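Local coordinates for K Homology domain-containing protein (Aeropyrum pernix, PDB 1TUA), which is of unknown function but, as a protein with KH-type domains, probably binds RNA, at residues A79-E84 and A139-Y144. Numbering follows the deposited sequence.
Sequences AFRLLE and AIIGDY
Ile-141 reaches from the central strand of the second three-stranded antiparallel sheet, in the KH-domain region, to Arg-81 and Leu-82 on the 3-10 turn 80-83, and illustrates how a single branched residue can join a sheet to the connection that leads into it. The apolar packing divides between its two branches. CG2, held anti to the backbone N (chi1 of CG1 -63°), touches Leu-82 CD2 at 3.8 Å and lies against the aliphatic shaft of Arg-81, 3.6 Å from CD. CG1 and CD1 slant across the Leu-82 branch instead, with CD1 3.9 Å from Leu-82 CD1 and 4.1 Å from Ala-79 CA. Leu-89 and Phe-74 also border Ile-141.

The polar part belongs to Arg-81. Its chain is extended, with CG anti to the backbone N (174°), which carries the guanidinium past Ile-141 to hydrogen bonds from NE to Gln-87 OE1 and from NH2 to Asp-128 O, and to a cation-pi contact with Tyr-130. An alanine in place of Arg-81 would probably open a gap beside Ile-141 CG2 and leave Gln-87 OE1 and Asp-128 O without these donors. NH2 also passes 3.8 Å from Gly-142 CA, while Ile-141 O sits over the centre of one guanidinium face, 3.8 Å above its plane.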
loop_
_atom_site.group_PDB
_atom_site.type_symbol
_atom_site.label_atom_id
_atom_site.label_comp_id
_atom_site.label_asym_id
_atom_site.label_seq_id
_atom_site.Cartn_x
_atom_site.Cartn_y
_atom_site.Cartn_z
ATOM N N ALA A 79 7.176 -1.724 -2.473
ATOM C CA ALA A 79 6.903 -1.457 -1.059
ATOM C C ALA A 79 7.871 -0.437 -0.448
ATOM O O ALA A 79 7.485 0.328 0.433
ATOM C CB ALA A 79 6.953 -2.763 -0.262
ATOM N N PHE A 80 9.122 -0.425 -0.907
ATOM C CA PHE A 80 10.120 0.511 -0.382
ATOM C C PHE A 80 9.708 1.971 -0.545
ATOM O O PHE A 80 10.250 2.860 0.114
ATOM C CB PHE A 80 11.481 0.297 -1.053
ATOM C CG PHE A 80 12.148 -0.999 -0.684
ATOM C CD1 PHE A 80 11.996 -1.546 0.587
ATOM C CD2 PHE A 80 12.973 -1.655 -1.600
ATOM C CE1 PHE A 80 12.656 -2.729 0.949
ATOM C CE2 PHE A 80 13.638 -2.838 -1.247
ATOM C CZ PHE A 80 13.478 -3.373 0.032
ATOM N N ARG A 81 8.744 2.217 -1.426
ATOM C CA ARG A 81 8.255 3.573 -1.646
ATOM C C ARG A 81 7.708 4.145 -0.342
ATOM O O ARG A 81 7.708 5.357 -0.138
ATOM C CB ARG A 81 7.157 3.567 -2.715
ATOM C CG ARG A 81 6.462 4.914 -2.917
ATOM C CD ARG A 81 5.527 4.869 -4.112
ATOM N NE ARG A 81 4.745 6.095 -4.235
ATOM C CZ ARG A 81 4.013 6.409 -5.301
ATOM N NH1 ARG A 81 3.968 5.585 -6.339
ATOM N NH2 ARG A 81 3.327 7.546 -5.326
ATOM N N LEU A 82 7.248 3.264 0.539
ATOM C CA LEU A 82 6.692 3.677 1.821
ATOM C C LEU A 82 7.727 4.284 2.762
ATOM O O LEU A 82 7.372 4.846 3.800
ATOM C CB LEU A 82 5.981 2.490 2.487
ATOM C CG LEU A 82 4.641 2.144 1.813
ATOM C CD1 LEU A 82 4.176 0.758 2.222
ATOM C CD2 LEU A 82 3.604 3.191 2.181
ATOM N N LEU A 83 9.002 4.173 2.397
ATOM C CA LEU A 83 10.074 4.746 3.203
ATOM C C LEU A 83 10.208 6.223 2.861
ATOM O O LEU A 83 10.857 6.981 3.576
ATOM C CB LEU A 83 11.409 4.043 2.920
ATOM C CG LEU A 83 11.559 2.601 3.412
ATOM C CD1 LEU A 83 12.983 2.138 3.162
ATOM C CD2 LEU A 83 11.233 2.514 4.904
ATOM N N GLU A 84 9.592 6.623 1.758
ATOM C CA GLU A 84 9.652 8.004 1.315
ATOM C C GLU A 84 8.733 8.927 2.091
ATOM O O GLU A 84 7.717 8.515 2.659
ATOM C CB GLU A 84 9.322 8.096 -0.172
ATOM C CG GLU A 84 10.402 7.534 -1.060
ATOM C CD GLU A 84 9.920 7.332 -2.474
ATOM O OE1 GLU A 84 9.159 8.194 -2.975
ATOM O OE2 GLU A 84 10.309 6.314 -3.088
ATOM N N ALA A 139 -4.214 -3.044 -2.048
ATOM C CA ALA A 139 -3.303 -2.148 -1.340
ATOM C C ALA A 139 -2.869 -0.996 -2.242
ATOM O O ALA A 139 -2.597 -1.191 -3.430
ATOM C CB ALA A 139 -2.085 -2.931 -0.855
ATOM N N ILE A 140 -2.781 0.196 -1.657
ATOM C CA ILE A 140 -2.424 1.404 -2.391
ATOM C C ILE A 140 -1.322 2.182 -1.685
ATOM O O ILE A 140 -1.388 2.396 -0.479
ATOM C CB ILE A 140 -3.652 2.339 -2.493
ATOM C CG1 ILE A 140 -4.830 1.588 -3.119
ATOM C CG2 ILE A 140 -3.296 3.598 -3.278
ATOM C CD1 ILE A 140 -6.185 2.243 -2.852
ATOM N N ILE A 141 -0.324 2.618 -2.445
ATOM C CA ILE A 141 0.772 3.414 -1.901
ATOM C C ILE A 141 0.836 4.744 -2.639
ATOM O O ILE A 141 0.916 4.770 -3.869
ATOM C CB ILE A 141 2.144 2.713 -2.071
ATOM C CG1 ILE A 141 2.173 1.391 -1.286
ATOM C CG2 ILE A 141 3.254 3.649 -1.593
ATOM C CD1 ILE A 141 3.351 0.495 -1.621
ATOM N N GLY A 142 0.800 5.842 -1.887
ATOM C CA GLY A 142 0.877 7.173 -2.480
ATOM C C GLY A 142 0.759 8.219 -1.385
ATOM O O GLY A 142 0.671 7.852 -0.213
ATOM N N ASP A 143 0.775 9.512 -1.719
ATOM C CA ASP A 143 0.615 10.496 -0.651
ATOM C C ASP A 143 -0.851 10.470 -0.235
ATOM O O ASP A 143 -1.698 9.937 -0.955
ATOM C CB ASP A 143 1.080 11.917 -1.059
ATOM C CG ASP A 143 0.313 12.496 -2.228
ATOM O OD1 ASP A 143 -0.932 12.529 -2.186
ATOM O OD2 ASP A 143 0.968 12.944 -3.193
ATOM N N TYR A 144 -1.147 11.028 0.932
ATOM C CA TYR A 144 -2.500 11.011 1.470
ATOM C C TYR A 144 -3.668 11.243 0.516
ATOM O O TYR A 144 -4.535 10.384 0.378
ATOM C CB TYR A 144 -2.627 12.000 2.631
ATOM C CG TYR A 144 -3.976 11.907 3.296
ATOM C CD1 TYR A 144 -4.325 10.786 4.047
ATOM C CD2 TYR A 144 -4.933 12.902 3.114
ATOM C CE1 TYR A 144 -5.596 10.656 4.597
ATOM C CE2 TYR A 144 -6.209 12.782 3.660
ATOM C CZ TYR A 144 -6.533 11.657 4.397
ATOM O OH TYR A 144 -7.796 11.528 4.927
#